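Local coordinates for uric acid degradation bifunctional protein PucL (Bacillus subtilis, PDB 6A4M), which oxidises urate to 5-hydroxyisourate with molecular oxygen and, as a bifunctional enzyme, probably also decarboxylates a later intermediate of the uric acid degradation pathway, at residues 1-5 with 42-46; 108-113 with 138-142; 96-100 with 145-149. Residues are numbered along the deposited sequence.

Interaction 1: residues 1-5 with 42-46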
loop_
_atom_site.group_PDB
_atom_site.type_symbol
_atom_site.label_atom_id
_atom_site.label_comp_id
_atom_site.label_asym_id
_atom_site.label_seq_id
_atom_site.Cartn_x
_atom_site.Cartn_y
_atom_site.Cartn_z
ATOM N N MET A 1 -28.099 2.260 -2.500
ATOM C CA MET A 1 -28.097 3.197 -3.667
ATOM C C MET A 1 -26.914 4.168 -3.612
ATOM O O MET A 1 -26.700 4.832 -2.595
ATOM C CB MET A 1 -29.404 3.993 -3.723
ATOM C CG MET A 1 -29.616 4.755 -5.024
ATOM S SD MET A 1 -30.936 5.978 -4.908
ATOM C CE MET A 1 -31.049 6.502 -6.623
ATOM N N SER A 2 -26.164 4.255 -4.712
ATOM C CA SER A 2 -25.000 5.143 -4.796
ATOM C C SER A 2 -24.587 5.433 -6.238
ATOM O O SER A 2 -25.083 4.814 -7.181
ATOM C CB SER A 2 -23.812 4.544 -4.029
ATOM O OG SER A 2 -23.388 3.318 -4.598
ATOM N N TYR A 3 -23.677 6.389 -6.390
ATOM C CA TYR A 3 -23.121 6.742 -7.696
ATOM C C TYR A 3 -21.801 7.493 -7.537
ATOM O O TYR A 3 -21.430 7.893 -6.432
ATOM C CB TYR A 3 -24.116 7.587 -8.503
ATOM C CG TYR A 3 -24.382 8.952 -7.911
ATOM C CD1 TYR A 3 -25.162 9.096 -6.762
ATOM C CD2 TYR A 3 -23.847 10.103 -8.493
ATOM C CE1 TYR A 3 -25.405 10.344 -6.210
ATOM C CE2 TYR A 3 -24.088 11.359 -7.951
ATOM C CZ TYR A 3 -24.869 11.473 -6.811
ATOM O OH TYR A 3 -25.106 12.711 -6.263
ATOM N N GLY A 4 -21.094 7.676 -8.645
ATOM C CA GLY A 4 -19.853 8.433 -8.620
ATOM C C GLY A 4 -18.978 8.260 -9.836
ATOM O O GLY A 4 -19.476 7.962 -10.918
ATOM N N LYS A 5 -17.674 8.462 -9.647
ATOM C CA LYS A 5 -16.697 8.450 -10.733
ATOM C C LYS A 5 -15.576 7.465 -10.430
ATOM O O LYS A 5 -15.073 7.428 -9.305
ATOM C CB LYS A 5 -16.103 9.848 -10.925
ATOM C CG LYS A 5 -15.613 10.124 -12.340
ATOM C CD LYS A 5 -16.782 10.438 -13.254
ATOM C CE LYS A 5 -16.362 10.907 -14.629
ATOM N NZ LYS A 5 -17.573 11.268 -15.419
ATOM N N THR A 42 -11.144 6.353 -7.061
ATOM C CA THR A 42 -12.525 5.933 -7.250
ATOM C C THR A 42 -13.348 6.668 -6.184
ATOM O O THR A 42 -12.969 6.678 -5.007
ATOM C CB THR A 42 -12.681 4.410 -7.073
ATOM O OG1 THR A 42 -11.736 3.730 -7.909
ATOM C CG2 THR A 42 -14.095 3.955 -7.430
ATOM N N CYS A 43 -14.451 7.289 -6.601
ATOM C CA CYS A 43 -15.311 8.055 -5.698
ATOM C C CYS A 43 -16.755 7.565 -5.792
ATOM O O CYS A 43 -17.300 7.461 -6.886
ATOM C CB CYS A 43 -15.240 9.540 -6.034
ATOM S SG CYS A 43 -16.143 10.582 -4.867
ATOM N N GLU A 44 -17.353 7.264 -4.640
ATOM C CA GLU A 44 -18.704 6.709 -4.553
ATOM C C GLU A 44 -19.469 7.448 -3.454
ATOM O O GLU A 44 -19.026 7.461 -2.305
ATOM C CB GLU A 44 -18.632 5.216 -4.216
ATOM C CG GLU A 44 -19.961 4.475 -4.303
ATOM C CD GLU A 44 -19.864 3.005 -3.919
ATOM O OE1 GLU A 44 -18.780 2.547 -3.494
ATOM O OE2 GLU A 44 -20.889 2.299 -4.037
ATOM N N ILE A 45 -20.607 8.050 -3.803
ATOM C CA ILE A 45 -21.411 8.816 -2.841
ATOM C C ILE A 45 -22.833 8.267 -2.748
ATOM O O ILE A 45 -23.425 7.894 -3.761
ATOM C CB ILE A 45 -21.396 10.335 -3.156
ATOM C CG1 ILE A 45 -22.063 10.656 -4.503
ATOM C CG2 ILE A 45 -19.958 10.846 -3.146
ATOM C CD1 ILE A 45 -22.161 12.136 -4.815
ATOM N N GLY A 46 -23.361 8.202 -1.523
ATOM C CA GLY A 46 -24.707 7.675 -1.257
ATOM C C GLY A 46 -25.757 8.769 -1.249
ATOM O O GLY A 46 -25.625 9.757 -0.526
#
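Two strands pair antiparallel at the start of the chain, where residues 3-5 of strand 3-13 run alongside the last residues of strand 36-45, as expected for the first two strands of the T-fold (tunnelling fold) of urate oxidases. The strand axes approach to 4.6 Å at 160°. Two hydrogen-bonded pairs carry the hydrogen bonds of the ladder: Tyr3 N to Ile45 O (3.0 Å) with Ile45 N to Tyr3 O (2.8 Å), and Lys5 N to Cys43 O (3.0 Å) with Cys43 N to Lys5 O (2.8 Å). Between them, Gly4 and Glu44 form a non-hydrogen-bonded pair. A CB on Gly4 would clash with Cys43 O, so the missing side chain lets the strands close here, with Gly4 CA 3.2 Å from Cys43 O. Tyr3, Lys5, Cys43 and Ile45 share the face covered by helix 64-78, where Met68 touches Tyr3 and Ile45, and Lys5 NZ bonds to Thr65. On this face Ile45 CG1 lies over the Tyr3 ring in a CH-pi contact, 3.9 Å from its centroid. Before the strand begins, the serine at position 2 ties the N-terminal end to strand 36-45: Ser2 OG donates to Glu44 OE2 at 2.8 Å.

Interaction 2: residues 108-113 with 138-142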
loop_
_atom_site.group_PDB
_atom_site.type_symbol
_atom_site.label_atom_id
_atom_site.label_comp_id
_atom_site.label_asym_id
_atom_site.label_seq_id
_atom_site.Cartn_x
_atom_site.Cartn_y
_atom_site.Cartn_z
ATOM N N THR A 108 -11.457 5.550 -2.685
ATOM C CA THR A 108 -10.376 4.595 -2.885
ATOM C C THR A 108 -9.262 5.311 -3.635
ATOM O O THR A 108 -9.528 5.975 -4.637
ATOM C CB THR A 108 -10.855 3.402 -3.728
ATOM O OG1 THR A 108 -11.995 2.802 -3.100
ATOM C CG2 THR A 108 -9.764 2.355 -3.886
ATOM N N GLY A 109 -8.028 5.170 -3.153
ATOM C CA GLY A 109 -6.863 5.813 -3.764
ATOM C C GLY A 109 -5.769 4.803 -4.035
ATOM O O GLY A 109 -5.133 4.327 -3.100
ATOM N N GLU A 110 -5.555 4.486 -5.313
ATOM C CA GLU A 110 -4.512 3.542 -5.741
ATOM C C GLU A 110 -3.262 4.273 -6.221
ATOM O O GLU A 110 -3.307 4.985 -7.220
ATOM C CB GLU A 110 -5.011 2.639 -6.878
ATOM C CG GLU A 110 -5.416 1.238 -6.455
ATOM C CD GLU A 110 -5.375 0.261 -7.616
ATOM O OE1 GLU A 110 -4.255 -0.068 -8.073
ATOM O OE2 GLU A 110 -6.457 -0.178 -8.060
ATOM N N ASP A 111 -2.148 4.055 -5.525
ATOM C CA ASP A 111 -0.874 4.687 -5.858
ATOM C C ASP A 111 -0.360 4.202 -7.204
ATOM O O ASP A 111 -0.443 3.018 -7.518
ATOM C CB ASP A 111 0.163 4.394 -4.765
ATOM C CG ASP A 111 1.517 5.048 -5.030
ATOM O OD1 ASP A 111 1.550 6.206 -5.492
ATOM O OD2 ASP A 111 2.556 4.405 -4.765
ATOM N N ILE A 112 0.137 5.138 -8.004
ATOM C CA ILE A 112 0.902 4.829 -9.203
ATOM C C ILE A 112 2.358 5.081 -8.798
ATOM O O ILE A 112 2.799 6.231 -8.796
ATOM C CB ILE A 112 0.477 5.704 -10.402
ATOM C CG1 ILE A 112 -0.969 5.382 -10.797
ATOM C CG2 ILE A 112 1.408 5.475 -11.589
ATOM C CD1 ILE A 112 -1.614 6.410 -11.699
ATOM N N PRO A 113 3.099 4.012 -8.425
ATOM C CA PRO A 113 4.421 4.232 -7.835
ATOM C C PRO A 113 5.453 4.714 -8.849
ATOM O O PRO A 113 5.515 4.190 -9.962
ATOM C CB PRO A 113 4.812 2.853 -7.277
ATOM C CG PRO A 113 3.824 1.876 -7.813
ATOM C CD PRO A 113 2.862 2.588 -8.713
ATOM N N GLU A 138 4.477 -4.087 -6.954
ATOM C CA GLU A 138 3.582 -3.771 -5.832
ATOM C C GLU A 138 3.285 -2.273 -5.708
ATOM O O GLU A 138 4.092 -1.430 -6.100
ATOM C CB GLU A 138 4.110 -4.335 -4.496
ATOM C CG GLU A 138 5.365 -3.678 -3.921
ATOM C CD GLU A 138 6.669 -4.288 -4.397
ATOM O OE1 GLU A 138 6.696 -4.924 -5.468
ATOM O OE2 GLU A 138 7.681 -4.117 -3.690
ATOM N N ARG A 139 2.116 -1.966 -5.159
ATOM C CA ARG A 139 1.609 -0.593 -5.093
ATOM C C ARG A 139 0.704 -0.433 -3.885
ATOM O O ARG A 139 -0.074 -1.335 -3.565
ATOM C CB ARG A 139 0.837 -0.247 -6.372
ATOM C CG ARG A 139 -0.269 -1.239 -6.716
ATOM C CD ARG A 139 -0.689 -1.172 -8.174
ATOM N NE ARG A 139 -1.413 -2.384 -8.562
ATOM C CZ ARG A 139 -0.858 -3.525 -8.986
ATOM N NH1 ARG A 139 0.467 -3.663 -9.107
ATOM N NH2 ARG A 139 -1.647 -4.553 -9.298
ATOM N N SER A 140 0.805 0.711 -3.214
ATOM C CA SER A 140 -0.045 0.978 -2.063
ATOM C C SER A 140 -1.448 1.362 -2.524
ATOM O O SER A 140 -1.636 1.859 -3.639
ATOM C CB SER A 140 0.551 2.059 -1.152
ATOM O OG SER A 140 0.613 3.315 -1.796
ATOM N N ARG A 141 -2.429 1.086 -1.669
ATOM C CA ARG A 141 -3.806 1.519 -1.881
ATOM C C ARG A 141 -4.390 1.919 -0.536
ATOM O O ARG A 141 -4.080 1.297 0.482
ATOM C CB ARG A 141 -4.649 0.406 -2.514
ATOM C CG ARG A 141 -6.032 0.855 -2.975
ATOM C CD ARG A 141 -6.821 -0.276 -3.622
ATOM N NE ARG A 141 -7.438 -1.145 -2.614
ATOM C CZ ARG A 141 -8.740 -1.445 -2.509
ATOM N NH1 ARG A 141 -9.648 -0.993 -3.371
ATOM N NH2 ARG A 141 -9.144 -2.235 -1.518
ATOM N N SER A 142 -5.228 2.955 -0.541
ATOM C CA SER A 142 -5.923 3.413 0.663
ATOM C C SER A 142 -7.419 3.531 0.401
ATOM O O SER A 142 -7.836 4.013 -0.653
ATOM C CB SER A 142 -5.363 4.758 1.126
ATOM O OG SER A 142 -4.003 4.628 1.499
HETATM O O HOH W 1 3.369 2.086 -3.726
#
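Three backbone hydrogen bonds hold residues 108-111 of strand 104-121 antiparallel to residues 139-142: Gly109 N to Ser142 O (2.8 Å), Ser142 N to Gly109 O (2.9 Å) and Asp111 N to Ser140 O (2.9 Å). The bond that would complete the last pair is absent, since Ser140 N lies 5.0 Å from Asp111 O. A water fills in, accepting from Ser140 N (3.0 Å) and donating to Asp111 OD2 (2.7 Å). Glu110 OE1 and Arg139 NE make a long salt bridge of 3.7 Å; Arg139 has a second acidic partner, Asp164, and Arg141 pairs with Glu161, both on strand 153-169. The Thr108 methyl CG2 lies 3.4 Å from Arg141 NH1 of the guanidinium. Around this polar frame the aliphatic parts pack: Glu110 CG meets Arg141 CD at 3.5 Å in the non-hydrogen-bonded pair, and Pro113 CG rests on Arg139 CB at 3.9 Å. Ser142 projects from the other face, against Glu85 and Leu88 of helix 84-98, with its hydroxyl bonded to Ser160. The two faces thus differ in chemistry: one packs against helix 84-98, whereas the charged one with Glu110 and Arg141 probably looks into the tunnel of the assembled enzyme, as in related T-fold proteins.

Interaction 3: residues 96-100 with 145-149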
loop_
_atom_site.group_PDB
_atom_site.type_symbol
_atom_site.label_atom_id
_atom_site.label_comp_id
_atom_site.label_asym_id
_atom_site.label_seq_id
_atom_site.Cartn_x
_atom_site.Cartn_y
_atom_site.Cartn_z
ATOM N N LEU A 96 -18.289 16.312 1.857
ATOM C CA LEU A 96 -19.394 16.353 2.818
ATOM C C LEU A 96 -19.737 17.781 3.262
ATOM O O LEU A 96 -20.913 18.108 3.424
ATOM C CB LEU A 96 -19.084 15.475 4.035
ATOM C CG LEU A 96 -18.992 13.968 3.754
ATOM C CD1 LEU A 96 -18.304 13.240 4.900
ATOM C CD2 LEU A 96 -20.368 13.367 3.490
ATOM N N ASP A 97 -18.720 18.625 3.441
ATOM C CA ASP A 97 -18.928 20.019 3.853
ATOM C C ASP A 97 -19.519 20.931 2.768
ATOM O O ASP A 97 -20.164 21.925 3.108
ATOM C CB ASP A 97 -17.623 20.634 4.382
ATOM C CG ASP A 97 -17.208 20.078 5.743
ATOM O OD1 ASP A 97 -18.047 19.486 6.454
ATOM O OD2 ASP A 97 -16.028 20.251 6.112
ATOM N N THR A 98 -19.306 20.612 1.487
ATOM C CA THR A 98 -19.803 21.457 0.376
ATOM C C THR A 98 -21.022 20.913 -0.397
ATOM O O THR A 98 -21.613 21.650 -1.187
ATOM C CB THR A 98 -18.676 21.802 -0.625
ATOM O OG1 THR A 98 -18.170 20.608 -1.234
ATOM C CG2 THR A 98 -17.543 22.542 0.079
ATOM N N TYR A 99 -21.389 19.648 -0.173
ATOM C CA TYR A 99 -22.587 19.041 -0.771
ATOM C C TYR A 99 -23.516 18.549 0.346
ATOM O O TYR A 99 -23.201 17.574 1.035
ATOM C CB TYR A 99 -22.200 17.872 -1.680
ATOM C CG TYR A 99 -21.423 18.266 -2.923
ATOM C CD1 TYR A 99 -20.038 18.453 -2.880
ATOM C CD2 TYR A 99 -22.070 18.435 -4.151
ATOM C CE1 TYR A 99 -19.323 18.808 -4.017
ATOM C CE2 TYR A 99 -21.362 18.790 -5.295
ATOM C CZ TYR A 99 -19.988 18.974 -5.224
ATOM O OH TYR A 99 -19.281 19.324 -6.352
ATOM N N SER A 100 -24.658 19.218 0.514
ATOM C CA SER A 100 -25.551 18.978 1.659
ATOM C C SER A 100 -26.328 17.662 1.603
ATOM O O SER A 100 -26.487 16.993 2.628
ATOM C CB SER A 100 -26.537 20.136 1.815
ATOM O OG SER A 100 -27.259 20.367 0.617
ATOM N N LYS A 145 -13.881 5.531 4.240
ATOM C CA LYS A 145 -15.332 5.670 4.234
ATOM C C LYS A 145 -15.743 6.621 5.358
ATOM O O LYS A 145 -15.380 6.400 6.516
ATOM C CB LYS A 145 -16.007 4.306 4.396
ATOM C CG LYS A 145 -17.347 4.235 3.688
ATOM C CD LYS A 145 -18.290 3.171 4.230
ATOM C CE LYS A 145 -19.692 3.364 3.658
ATOM N NZ LYS A 145 -20.507 2.119 3.686
ATOM N N ALA A 146 -16.491 7.671 5.011
ATOM C CA ALA A 146 -16.936 8.686 5.969
ATOM C C ALA A 146 -18.439 8.946 5.847
ATOM O O ALA A 146 -18.987 8.946 4.742
ATOM C CB ALA A 146 -16.161 9.975 5.762
ATOM N N GLU A 147 -19.088 9.173 6.992
ATOM C CA GLU A 147 -20.540 9.390 7.067
ATOM C C GLU A 147 -20.887 10.695 7.776
ATOM O O GLU A 147 -20.074 11.250 8.519
ATOM C CB GLU A 147 -21.217 8.225 7.800
ATOM C CG GLU A 147 -21.500 7.017 6.919
ATOM C CD GLU A 147 -22.096 5.839 7.678
ATOM O OE1 GLU A 147 -22.808 6.054 8.687
ATOM O OE2 GLU A 147 -21.854 4.687 7.255
ATOM N N ARG A 148 -22.108 11.166 7.532
ATOM C CA ARG A 148 -22.679 12.316 8.229
ATOM C C ARG A 148 -23.512 11.814 9.412
ATOM O O ARG A 148 -24.511 11.117 9.211
ATOM C CB ARG A 148 -23.557 13.125 7.267
ATOM C CG ARG A 148 -24.030 14.465 7.810
ATOM C CD ARG A 148 -25.056 15.108 6.888
ATOM N NE ARG A 148 -24.536 15.369 5.543
ATOM C CZ ARG A 148 -23.681 16.342 5.214
ATOM N NH1 ARG A 148 -23.197 17.185 6.128
ATOM N NH2 ARG A 148 -23.294 16.471 3.945
ATOM N N SER A 149 -23.094 12.151 10.634
ATOM C CA SER A 149 -23.835 11.781 11.852
ATOM C C SER A 149 -23.376 12.614 13.068
ATOM O O SER A 149 -22.275 12.389 13.576
ATOM C CB SER A 149 -23.680 10.284 12.162
ATOM O OG SER A 149 -22.378 9.978 12.627
#
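Arg148 and Leu96 supply most of the surface buried where the end of helix 84-98 meets strand 145-148, with about 86 and 84 Å² covered; Ala146 adds 25 Å². The arginine extends from the strand to the helix end, where Arg148 NH2 donates to Leu96 O at 2.9 Å and also to the carbonyl of Met102, in the loop that leads to the next strand. Tyr99 O is near, 3.1 Å from Arg148 NH2, but at a poor angle for bonding. This guanidinium thus meets backbone oxygens just where the helix ends, since Tyr99 is the first residue to leave helical geometry. Leu96 points from the helix toward the sheet: its CD1 lies 4.0 Å from Ala146 CB, and its side chain also touches Ile105 and Ile153 on the two strands flanking 139-148. A helix laid across an antiparallel sheet, with a leucine packed on three neighbouring strands, is the helix-on-sheet layering of the T-fold.

In the fold
All three contacts reach one antiparallel sheet, in which strand 3-13 pairs with 36-45, 36-45 with 104-121, and 104-121 with 139-148. Interactions 1 and 2, with centres about 19 Å apart, are joined directly across the middle of that series by a probable hydrogen bond from Thr42 N to Thr108 O (2.9 Å). Interactions 2 and 3 both use strand 139-148, though their centres lie about 24 Å apart, and interaction 2 is nested in the loop that interaction 3 closes. Interactions 1 and 3 are about 13 Å apart between centres and about 6 Å between nearest atoms. None includes a bound substrate; in related urate oxidases the active sites form between subunits.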